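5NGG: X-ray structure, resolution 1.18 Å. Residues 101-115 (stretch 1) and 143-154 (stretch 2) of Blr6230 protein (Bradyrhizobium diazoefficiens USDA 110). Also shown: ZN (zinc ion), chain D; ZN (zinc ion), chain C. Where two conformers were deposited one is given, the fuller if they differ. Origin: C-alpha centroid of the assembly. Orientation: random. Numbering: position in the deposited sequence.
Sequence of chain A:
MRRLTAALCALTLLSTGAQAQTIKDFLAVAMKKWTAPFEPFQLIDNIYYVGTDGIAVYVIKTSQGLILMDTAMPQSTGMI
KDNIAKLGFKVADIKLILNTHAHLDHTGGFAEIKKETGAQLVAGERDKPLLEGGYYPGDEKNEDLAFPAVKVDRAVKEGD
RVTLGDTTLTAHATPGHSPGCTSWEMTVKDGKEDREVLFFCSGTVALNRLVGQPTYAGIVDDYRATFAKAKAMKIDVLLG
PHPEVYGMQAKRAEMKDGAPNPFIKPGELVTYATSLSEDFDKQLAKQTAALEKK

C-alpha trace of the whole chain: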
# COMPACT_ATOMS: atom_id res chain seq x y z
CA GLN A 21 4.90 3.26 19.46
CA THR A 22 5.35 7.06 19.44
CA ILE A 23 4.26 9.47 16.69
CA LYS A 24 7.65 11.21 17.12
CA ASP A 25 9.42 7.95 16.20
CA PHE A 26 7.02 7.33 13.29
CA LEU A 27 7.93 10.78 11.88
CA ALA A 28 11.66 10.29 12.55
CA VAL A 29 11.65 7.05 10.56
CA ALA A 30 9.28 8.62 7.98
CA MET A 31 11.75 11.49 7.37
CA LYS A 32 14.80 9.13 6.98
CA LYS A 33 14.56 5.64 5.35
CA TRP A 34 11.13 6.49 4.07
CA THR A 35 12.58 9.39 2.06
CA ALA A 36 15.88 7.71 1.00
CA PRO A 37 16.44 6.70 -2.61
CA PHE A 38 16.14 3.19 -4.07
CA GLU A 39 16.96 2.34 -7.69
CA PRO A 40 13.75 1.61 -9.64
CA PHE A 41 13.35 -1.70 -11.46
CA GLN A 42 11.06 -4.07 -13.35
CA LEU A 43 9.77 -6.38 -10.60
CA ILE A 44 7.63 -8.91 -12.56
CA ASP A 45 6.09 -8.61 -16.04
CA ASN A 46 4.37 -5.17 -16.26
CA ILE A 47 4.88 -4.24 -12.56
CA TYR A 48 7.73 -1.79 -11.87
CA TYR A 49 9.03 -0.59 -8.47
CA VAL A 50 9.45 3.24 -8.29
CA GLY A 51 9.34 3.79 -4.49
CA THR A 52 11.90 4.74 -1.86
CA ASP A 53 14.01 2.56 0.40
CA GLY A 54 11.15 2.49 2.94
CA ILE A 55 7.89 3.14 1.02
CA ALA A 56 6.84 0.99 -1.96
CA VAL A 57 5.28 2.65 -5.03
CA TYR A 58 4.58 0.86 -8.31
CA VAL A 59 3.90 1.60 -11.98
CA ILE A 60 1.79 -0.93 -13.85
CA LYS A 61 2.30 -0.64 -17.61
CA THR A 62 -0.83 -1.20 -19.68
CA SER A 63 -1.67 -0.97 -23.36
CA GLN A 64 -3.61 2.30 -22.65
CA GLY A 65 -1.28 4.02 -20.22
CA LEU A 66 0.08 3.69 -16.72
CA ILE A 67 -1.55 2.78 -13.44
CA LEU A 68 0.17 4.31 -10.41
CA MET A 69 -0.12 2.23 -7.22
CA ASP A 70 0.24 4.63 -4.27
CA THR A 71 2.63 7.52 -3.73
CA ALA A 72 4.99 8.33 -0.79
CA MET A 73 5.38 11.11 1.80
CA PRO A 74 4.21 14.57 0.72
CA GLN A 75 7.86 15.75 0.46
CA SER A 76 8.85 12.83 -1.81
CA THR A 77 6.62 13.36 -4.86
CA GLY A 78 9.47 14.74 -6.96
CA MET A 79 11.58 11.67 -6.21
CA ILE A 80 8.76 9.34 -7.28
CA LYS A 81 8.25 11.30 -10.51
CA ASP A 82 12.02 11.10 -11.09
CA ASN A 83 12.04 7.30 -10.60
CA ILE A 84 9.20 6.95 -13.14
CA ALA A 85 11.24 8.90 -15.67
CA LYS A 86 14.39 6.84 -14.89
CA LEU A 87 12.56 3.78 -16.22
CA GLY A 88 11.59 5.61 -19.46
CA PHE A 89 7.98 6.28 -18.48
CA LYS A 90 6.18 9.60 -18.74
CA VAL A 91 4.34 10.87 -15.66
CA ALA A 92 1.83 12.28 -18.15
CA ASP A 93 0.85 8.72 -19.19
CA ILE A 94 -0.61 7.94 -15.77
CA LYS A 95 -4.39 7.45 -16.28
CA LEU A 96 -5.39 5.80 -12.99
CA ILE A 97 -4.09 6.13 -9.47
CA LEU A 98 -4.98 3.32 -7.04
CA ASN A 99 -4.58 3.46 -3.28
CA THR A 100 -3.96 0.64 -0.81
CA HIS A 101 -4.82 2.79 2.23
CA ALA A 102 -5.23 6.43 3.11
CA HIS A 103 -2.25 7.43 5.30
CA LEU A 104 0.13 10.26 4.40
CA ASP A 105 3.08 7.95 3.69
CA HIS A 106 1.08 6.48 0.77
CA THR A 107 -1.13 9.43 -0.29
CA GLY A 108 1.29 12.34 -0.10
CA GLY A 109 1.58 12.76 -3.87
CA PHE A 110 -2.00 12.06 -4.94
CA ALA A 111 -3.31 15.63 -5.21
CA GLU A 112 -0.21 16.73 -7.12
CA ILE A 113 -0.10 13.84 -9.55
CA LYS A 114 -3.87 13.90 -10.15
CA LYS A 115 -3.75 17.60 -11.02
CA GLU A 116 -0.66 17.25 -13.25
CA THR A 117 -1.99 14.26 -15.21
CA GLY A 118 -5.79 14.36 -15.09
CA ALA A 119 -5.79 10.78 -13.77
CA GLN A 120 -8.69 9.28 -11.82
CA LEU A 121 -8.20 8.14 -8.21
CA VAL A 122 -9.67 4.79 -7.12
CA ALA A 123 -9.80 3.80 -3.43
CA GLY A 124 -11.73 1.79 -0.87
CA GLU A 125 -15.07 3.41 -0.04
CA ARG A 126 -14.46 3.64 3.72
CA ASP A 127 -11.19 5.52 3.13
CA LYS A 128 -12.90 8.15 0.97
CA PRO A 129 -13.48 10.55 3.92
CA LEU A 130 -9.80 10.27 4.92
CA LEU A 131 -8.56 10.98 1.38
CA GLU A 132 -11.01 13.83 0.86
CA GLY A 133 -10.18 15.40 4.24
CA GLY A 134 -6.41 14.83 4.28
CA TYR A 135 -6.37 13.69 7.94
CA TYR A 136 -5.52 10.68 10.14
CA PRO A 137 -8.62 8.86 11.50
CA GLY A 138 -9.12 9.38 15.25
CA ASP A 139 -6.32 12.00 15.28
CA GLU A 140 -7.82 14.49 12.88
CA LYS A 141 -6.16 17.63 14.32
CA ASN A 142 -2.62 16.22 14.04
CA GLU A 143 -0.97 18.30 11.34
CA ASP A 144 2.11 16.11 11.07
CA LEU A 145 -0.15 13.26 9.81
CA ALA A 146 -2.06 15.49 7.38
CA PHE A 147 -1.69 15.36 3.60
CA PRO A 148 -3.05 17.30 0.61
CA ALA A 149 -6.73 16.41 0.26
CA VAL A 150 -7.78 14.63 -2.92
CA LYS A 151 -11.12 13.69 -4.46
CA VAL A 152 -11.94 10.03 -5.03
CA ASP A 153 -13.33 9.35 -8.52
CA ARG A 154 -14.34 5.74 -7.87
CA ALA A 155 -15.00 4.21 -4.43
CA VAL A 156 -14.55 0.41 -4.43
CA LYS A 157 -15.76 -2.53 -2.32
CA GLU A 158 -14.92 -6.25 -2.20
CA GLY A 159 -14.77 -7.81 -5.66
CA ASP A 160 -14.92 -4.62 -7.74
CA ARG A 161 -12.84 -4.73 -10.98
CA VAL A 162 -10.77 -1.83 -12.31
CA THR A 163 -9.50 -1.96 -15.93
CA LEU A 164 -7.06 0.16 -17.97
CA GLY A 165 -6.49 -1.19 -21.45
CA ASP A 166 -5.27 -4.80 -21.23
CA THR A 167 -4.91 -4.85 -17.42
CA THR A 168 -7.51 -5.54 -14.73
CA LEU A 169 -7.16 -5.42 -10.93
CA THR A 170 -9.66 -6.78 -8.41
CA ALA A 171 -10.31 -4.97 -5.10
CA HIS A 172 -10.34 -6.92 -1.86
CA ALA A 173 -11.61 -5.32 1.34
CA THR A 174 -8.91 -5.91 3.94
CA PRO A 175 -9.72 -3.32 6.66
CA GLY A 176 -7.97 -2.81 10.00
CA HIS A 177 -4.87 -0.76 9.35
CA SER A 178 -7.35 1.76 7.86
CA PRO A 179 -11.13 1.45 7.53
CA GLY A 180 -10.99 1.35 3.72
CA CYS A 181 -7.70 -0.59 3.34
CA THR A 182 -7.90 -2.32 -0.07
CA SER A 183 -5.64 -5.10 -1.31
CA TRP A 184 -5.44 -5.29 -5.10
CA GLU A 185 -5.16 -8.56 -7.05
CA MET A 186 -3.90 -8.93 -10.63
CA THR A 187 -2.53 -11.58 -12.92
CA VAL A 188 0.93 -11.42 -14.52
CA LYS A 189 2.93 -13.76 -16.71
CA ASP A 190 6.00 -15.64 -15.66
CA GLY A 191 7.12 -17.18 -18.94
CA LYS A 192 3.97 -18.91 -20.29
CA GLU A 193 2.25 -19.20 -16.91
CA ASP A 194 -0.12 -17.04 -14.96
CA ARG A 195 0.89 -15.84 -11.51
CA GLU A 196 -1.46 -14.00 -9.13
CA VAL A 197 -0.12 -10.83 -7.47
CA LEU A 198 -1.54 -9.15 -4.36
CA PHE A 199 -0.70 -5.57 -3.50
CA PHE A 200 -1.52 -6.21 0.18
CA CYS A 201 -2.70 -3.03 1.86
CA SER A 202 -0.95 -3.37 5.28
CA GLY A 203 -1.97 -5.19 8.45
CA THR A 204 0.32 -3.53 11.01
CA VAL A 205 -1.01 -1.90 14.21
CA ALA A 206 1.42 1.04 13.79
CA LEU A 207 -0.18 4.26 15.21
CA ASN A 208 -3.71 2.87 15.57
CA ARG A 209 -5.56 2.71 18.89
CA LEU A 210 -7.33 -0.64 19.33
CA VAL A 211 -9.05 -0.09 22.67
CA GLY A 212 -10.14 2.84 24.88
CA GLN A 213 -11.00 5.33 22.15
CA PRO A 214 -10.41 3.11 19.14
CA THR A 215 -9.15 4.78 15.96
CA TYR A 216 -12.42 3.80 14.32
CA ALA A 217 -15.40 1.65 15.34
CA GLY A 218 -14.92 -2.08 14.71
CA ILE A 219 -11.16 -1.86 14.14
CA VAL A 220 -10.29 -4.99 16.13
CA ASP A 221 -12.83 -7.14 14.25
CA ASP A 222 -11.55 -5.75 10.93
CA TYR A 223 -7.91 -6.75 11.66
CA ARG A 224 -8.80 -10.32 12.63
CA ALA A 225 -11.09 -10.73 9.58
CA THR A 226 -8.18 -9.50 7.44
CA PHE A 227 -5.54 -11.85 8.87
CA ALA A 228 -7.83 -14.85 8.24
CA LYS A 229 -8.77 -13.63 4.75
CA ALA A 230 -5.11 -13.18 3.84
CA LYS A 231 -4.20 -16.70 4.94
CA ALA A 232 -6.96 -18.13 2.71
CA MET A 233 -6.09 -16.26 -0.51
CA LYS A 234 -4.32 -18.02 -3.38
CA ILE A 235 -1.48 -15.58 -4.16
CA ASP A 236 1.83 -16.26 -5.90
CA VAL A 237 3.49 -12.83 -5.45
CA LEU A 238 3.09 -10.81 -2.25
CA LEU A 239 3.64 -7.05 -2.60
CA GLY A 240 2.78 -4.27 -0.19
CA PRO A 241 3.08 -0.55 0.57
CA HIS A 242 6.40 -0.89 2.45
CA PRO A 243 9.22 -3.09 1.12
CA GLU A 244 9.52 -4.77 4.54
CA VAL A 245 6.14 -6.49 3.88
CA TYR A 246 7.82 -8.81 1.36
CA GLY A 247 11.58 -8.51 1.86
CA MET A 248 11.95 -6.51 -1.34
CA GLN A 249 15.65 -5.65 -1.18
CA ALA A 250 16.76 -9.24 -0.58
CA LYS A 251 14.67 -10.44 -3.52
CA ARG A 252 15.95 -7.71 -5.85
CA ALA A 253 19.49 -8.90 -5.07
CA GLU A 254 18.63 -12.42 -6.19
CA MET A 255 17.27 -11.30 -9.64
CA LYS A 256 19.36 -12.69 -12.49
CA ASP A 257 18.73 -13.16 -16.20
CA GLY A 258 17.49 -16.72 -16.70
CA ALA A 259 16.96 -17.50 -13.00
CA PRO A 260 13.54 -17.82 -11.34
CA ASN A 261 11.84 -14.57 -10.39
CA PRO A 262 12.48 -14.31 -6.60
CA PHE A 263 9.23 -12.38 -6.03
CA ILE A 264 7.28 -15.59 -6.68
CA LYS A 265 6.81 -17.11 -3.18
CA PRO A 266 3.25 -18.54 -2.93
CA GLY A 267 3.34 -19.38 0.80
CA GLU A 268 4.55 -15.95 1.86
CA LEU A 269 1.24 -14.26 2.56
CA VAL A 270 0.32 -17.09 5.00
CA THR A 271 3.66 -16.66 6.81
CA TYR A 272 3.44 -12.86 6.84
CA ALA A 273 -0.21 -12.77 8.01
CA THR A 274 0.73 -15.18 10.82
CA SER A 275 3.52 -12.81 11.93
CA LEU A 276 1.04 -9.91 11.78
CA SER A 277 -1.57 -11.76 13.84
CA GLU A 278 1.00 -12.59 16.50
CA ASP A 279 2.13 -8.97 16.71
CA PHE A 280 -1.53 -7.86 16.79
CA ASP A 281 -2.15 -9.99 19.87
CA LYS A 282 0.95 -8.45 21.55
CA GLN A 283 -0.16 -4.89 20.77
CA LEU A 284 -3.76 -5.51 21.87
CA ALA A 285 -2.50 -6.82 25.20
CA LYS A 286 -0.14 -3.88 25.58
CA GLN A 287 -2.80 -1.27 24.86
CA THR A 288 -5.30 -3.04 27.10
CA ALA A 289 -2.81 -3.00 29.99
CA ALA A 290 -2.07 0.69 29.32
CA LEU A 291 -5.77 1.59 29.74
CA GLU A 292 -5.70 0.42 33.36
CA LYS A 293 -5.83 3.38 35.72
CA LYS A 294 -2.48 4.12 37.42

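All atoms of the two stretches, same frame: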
# COMPACT_ATOMS: atom_id res chain seq x y z
N HIS A 101 -4.15 2.22 1.05
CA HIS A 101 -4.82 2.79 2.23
C HIS A 101 -4.40 4.23 2.44
O HIS A 101 -3.34 4.67 2.02
CB HIS A 101 -4.58 1.95 3.49
CG HIS A 101 -3.22 2.12 4.08
ND1 HIS A 101 -2.17 1.27 3.83
CD2 HIS A 101 -2.76 3.00 5.00
CE1 HIS A 101 -1.11 1.65 4.52
NE2 HIS A 101 -1.43 2.72 5.22
N ALA A 102 -5.28 4.97 3.11
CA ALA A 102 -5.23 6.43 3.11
C ALA A 102 -4.47 7.02 4.30
O ALA A 102 -5.05 7.71 5.13
CB ALA A 102 -6.65 6.96 3.05
N HIS A 103 -3.17 6.76 4.38
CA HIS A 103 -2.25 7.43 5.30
C HIS A 103 -1.23 8.22 4.50
O HIS A 103 -0.91 7.85 3.37
CB HIS A 103 -1.51 6.43 6.19
CG HIS A 103 -2.36 5.74 7.18
ND1 HIS A 103 -1.99 4.54 7.74
CD2 HIS A 103 -3.54 6.08 7.75
CE1 HIS A 103 -2.91 4.17 8.62
NE2 HIS A 103 -3.86 5.09 8.64
N LEU A 104 -0.72 9.30 5.11
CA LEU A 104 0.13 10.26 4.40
C LEU A 104 1.38 9.68 3.75
O LEU A 104 1.85 10.24 2.78
CB LEU A 104 0.54 11.42 5.29
CG LEU A 104 1.72 11.25 6.25
CD1 LEU A 104 2.19 12.61 6.76
CD2 LEU A 104 1.36 10.34 7.39
N ASP A 105 1.91 8.57 4.28
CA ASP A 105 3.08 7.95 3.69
C ASP A 105 2.79 7.22 2.39
O ASP A 105 3.73 6.80 1.70
CB ASP A 105 3.82 7.06 4.71
CG ASP A 105 2.98 5.99 5.39
OD1 ASP A 105 1.80 6.25 5.74
OD2 ASP A 105 3.57 4.88 5.57
N HIS A 106 1.50 7.09 2.04
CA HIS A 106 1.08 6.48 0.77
C HIS A 106 0.27 7.42 -0.12
O HIS A 106 0.10 7.15 -1.30
CB HIS A 106 0.30 5.20 1.03
CG HIS A 106 1.02 4.29 1.98
ND1 HIS A 106 2.20 3.67 1.65
CD2 HIS A 106 0.82 4.04 3.29
CE1 HIS A 106 2.68 3.05 2.71
NE2 HIS A 106 1.85 3.25 3.73
N THR A 107 -0.23 8.52 0.44
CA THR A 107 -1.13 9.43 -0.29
C THR A 107 -0.54 10.80 -0.55
O THR A 107 -1.20 11.66 -1.14
CB THR A 107 -2.40 9.68 0.55
OG1 THR A 107 -1.97 10.32 1.75
CG2 THR A 107 -3.15 8.42 0.89
N GLY A 108 0.70 11.02 -0.12
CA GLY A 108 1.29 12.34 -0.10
C GLY A 108 1.42 13.01 -1.45
O GLY A 108 1.49 14.24 -1.50
N GLY A 109 1.47 12.23 -2.52
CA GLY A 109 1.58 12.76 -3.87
C GLY A 109 0.31 12.71 -4.71
O GLY A 109 0.35 13.11 -5.89
N PHE A 110 -0.80 12.24 -4.13
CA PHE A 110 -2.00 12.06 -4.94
C PHE A 110 -2.55 13.37 -5.53
O PHE A 110 -2.86 13.42 -6.72
CB PHE A 110 -3.13 11.38 -4.15
CG PHE A 110 -2.94 9.90 -3.90
CD1 PHE A 110 -1.99 9.12 -4.53
CD2 PHE A 110 -3.80 9.26 -3.02
CE1 PHE A 110 -1.90 7.75 -4.28
CE2 PHE A 110 -3.71 7.90 -2.78
CZ PHE A 110 -2.77 7.15 -3.42
N ALA A 111 -2.73 14.39 -4.70
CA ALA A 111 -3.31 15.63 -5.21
C ALA A 111 -2.45 16.21 -6.33
O ALA A 111 -2.97 16.68 -7.38
CB ALA A 111 -3.49 16.63 -4.08
N GLU A 112 -1.14 16.18 -6.14
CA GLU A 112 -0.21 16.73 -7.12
C GLU A 112 -0.25 15.96 -8.43
O GLU A 112 -0.36 16.55 -9.52
CB GLU A 112 1.20 16.73 -6.56
CG GLU A 112 2.25 17.22 -7.54
CD GLU A 112 3.59 17.48 -6.92
OE1 GLU A 112 3.67 17.77 -5.71
OE2 GLU A 112 4.59 17.46 -7.67
N ILE A 113 -0.14 14.64 -8.33
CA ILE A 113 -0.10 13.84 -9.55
C ILE A 113 -1.45 13.88 -10.27
O ILE A 113 -1.49 13.95 -11.49
CB ILE A 113 0.45 12.42 -9.29
CG1 ILE A 113 1.95 12.52 -8.98
CG2 ILE A 113 0.23 11.50 -10.50
CD1 ILE A 113 2.59 11.29 -8.39
N LYS A 114 -2.56 13.83 -9.53
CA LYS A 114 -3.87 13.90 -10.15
C LYS A 114 -4.05 15.21 -10.94
O LYS A 114 -4.56 15.21 -12.06
CB LYS A 114 -4.95 13.74 -9.09
CG LYS A 114 -6.36 13.79 -9.64
CD LYS A 114 -7.36 13.27 -8.63
CE LYS A 114 -8.73 13.26 -9.26
NZ LYS A 114 -9.79 13.15 -8.24
N LYS A 115 -3.63 16.32 -10.34
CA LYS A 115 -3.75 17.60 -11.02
C LYS A 115 -2.87 17.68 -12.27
O LYS A 115 -3.30 18.17 -13.32
CB LYS A 115 -3.42 18.75 -10.07
CG LYS A 115 -3.73 20.11 -10.68
CD LYS A 115 -3.83 21.20 -9.64
CE LYS A 115 -4.01 22.55 -10.31
N GLU A 143 -1.49 17.80 12.60
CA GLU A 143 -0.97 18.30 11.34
C GLU A 143 0.22 17.52 10.80
O GLU A 143 0.44 17.52 9.60
CB GLU A 143 -0.59 19.78 11.49
CG GLU A 143 -1.78 20.71 11.70
CD GLU A 143 -2.62 20.96 10.44
OE1 GLU A 143 -2.35 20.37 9.37
OE2 GLU A 143 -3.56 21.77 10.54
N ASP A 144 0.98 16.84 11.64
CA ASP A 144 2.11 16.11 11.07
C ASP A 144 1.69 14.77 10.43
O ASP A 144 2.52 14.08 9.83
CB ASP A 144 3.23 15.98 12.11
CG ASP A 144 3.85 17.33 12.44
OD1 ASP A 144 4.57 17.89 11.59
OD2 ASP A 144 3.61 17.83 13.55
N LEU A 145 0.40 14.41 10.54
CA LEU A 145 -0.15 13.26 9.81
C LEU A 145 -1.11 13.68 8.68
O LEU A 145 -1.71 12.84 8.00
CB LEU A 145 -0.82 12.31 10.79
CG LEU A 145 0.06 11.75 11.92
CD1 LEU A 145 -0.77 10.92 12.87
CD2 LEU A 145 1.21 10.91 11.35
N ALA A 146 -1.23 14.98 8.45
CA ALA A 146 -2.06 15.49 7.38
C ALA A 146 -1.38 15.34 6.02
O ALA A 146 -0.17 15.18 5.91
CB ALA A 146 -2.40 16.94 7.64
N PHE A 147 -2.19 15.40 4.98
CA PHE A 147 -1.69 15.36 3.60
C PHE A 147 -2.61 16.16 2.69
O PHE A 147 -3.73 16.44 3.08
CB PHE A 147 -1.53 13.91 3.11
CG PHE A 147 -2.79 13.11 3.14
CD1 PHE A 147 -3.66 13.07 2.04
CD2 PHE A 147 -3.11 12.35 4.26
CE1 PHE A 147 -4.81 12.31 2.07
CE2 PHE A 147 -4.25 11.57 4.30
CZ PHE A 147 -5.11 11.55 3.19
N PRO A 148 -2.17 16.48 1.48
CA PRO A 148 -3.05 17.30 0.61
C PRO A 148 -4.29 16.52 0.18
O PRO A 148 -4.20 15.44 -0.37
CB PRO A 148 -2.14 17.65 -0.58
CG PRO A 148 -0.75 17.55 -0.04
CD PRO A 148 -0.81 16.38 0.91
N ALA A 149 -5.46 17.09 0.49
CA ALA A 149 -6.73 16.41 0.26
C ALA A 149 -6.95 16.17 -1.23
O ALA A 149 -6.58 16.98 -2.08
CB ALA A 149 -7.88 17.21 0.86
N VAL A 150 -7.58 15.04 -1.53
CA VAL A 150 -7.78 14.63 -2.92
C VAL A 150 -9.14 13.97 -3.07
O VAL A 150 -9.56 13.19 -2.19
CB VAL A 150 -6.61 13.68 -3.34
CG1 VAL A 150 -6.53 12.41 -2.48
CG2 VAL A 150 -6.63 13.37 -4.82
N LYS A 151 -9.81 14.27 -4.18
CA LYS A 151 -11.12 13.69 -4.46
C LYS A 151 -11.00 12.27 -5.02
O LYS A 151 -10.12 11.98 -5.84
CB LYS A 151 -11.91 14.58 -5.41
CG LYS A 151 -12.20 15.93 -4.78
CD LYS A 151 -13.13 16.78 -5.61
CE LYS A 151 -13.72 17.89 -4.76
NZ LYS A 151 -14.84 17.42 -3.90
N VAL A 152 -11.90 11.41 -4.57
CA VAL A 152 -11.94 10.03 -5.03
C VAL A 152 -12.94 9.97 -6.19
O VAL A 152 -14.11 10.35 -6.05
CB VAL A 152 -12.36 9.09 -3.89
CG1 VAL A 152 -12.58 7.67 -4.40
CG2 VAL A 152 -11.33 9.11 -2.77
N ASP A 153 -12.48 9.47 -7.33
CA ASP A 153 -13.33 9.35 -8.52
C ASP A 153 -14.15 8.07 -8.54
O ASP A 153 -15.25 8.05 -9.11
CB ASP A 153 -12.49 9.49 -9.77
CG ASP A 153 -11.80 10.82 -9.83
OD1 ASP A 153 -12.49 11.81 -10.13
OD2 ASP A 153 -10.58 10.89 -9.56
N ARG A 154 -13.62 7.00 -7.96
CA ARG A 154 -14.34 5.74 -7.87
C ARG A 154 -14.03 5.10 -6.51
O ARG A 154 -12.86 4.85 -6.20
CB ARG A 154 -13.95 4.78 -8.99
CG ARG A 154 -14.73 3.48 -8.93
CD ARG A 154 -14.41 2.62 -10.12
NE ARG A 154 -14.97 1.29 -9.96
CZ ARG A 154 -14.68 0.25 -10.74
NH1 ARG A 154 -13.84 0.37 -11.75
NH2 ARG A 154 -15.25 -0.92 -10.49
ZN ZN D . -0.58 3.20 7.04
ZN ZN C . 2.53 3.03 5.66
O HOH W 1 -2.20 10.17 7.44
O HOH W 2 1.14 3.86 6.94
O HOH W 3 -2.15 14.23 -1.84

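What forms the apolar centre of the contact? Phe147 and Leu104 bury the most surface here, and their side chains pack, with CB of Leu104 3.9 Å from CB of Phe147. The Phe147 side chain points toward the first stretch and lays one ring face against Thr107, whose CB sits 4.0 Å from the ring centroid, 18° off the normal, in a CH-pi contact. Thr107 suits this place because its hydroxyl need not go unsatisfied beside an aromatic ring: OG1 of Thr107 makes a weak 3.1 Å hydrogen bond to O of His103. Leu104 also reaches Leu145, CD2 to CD2 at 4.0 Å.

How does the packing continue along the second helix? Ala111 and Val150 both point toward the opposing stretch. The small methyl of Ala111 lets the extended chain lie close: CB of Ala111 is 3.9 Å from CB of Pro148 and 3.7 Å from O of Ala149. Both methyls of Val150 pack near CB of Phe110, CG1 at 3.9 Å and at the edge of that ring; CG2 of Val150 also lies 3.9 Å from CD of Lys114.

Which polar groups are bridged by water? The second stretch has no regular helix or strand, and water links its carbonyls to the first. Water 1 accepts from N of Leu104 and donates to O of Leu145. Water 3 accepts from N of Ala111 and donates to O of both Thr107 and Pro148.

What closes the polar edge? Lys114 extends with all four chi angles t, its aliphatic part passing Val150 before the ammonium group emerges. NZ of Lys114 donates a 2.7 Å hydrogen bond to O of Lys151 and, also at 2.7 Å, forms a salt bridge with OD2 of Asp153. A long, flexible lysine can thus serve both the apolar packing and the charged edge of the contact.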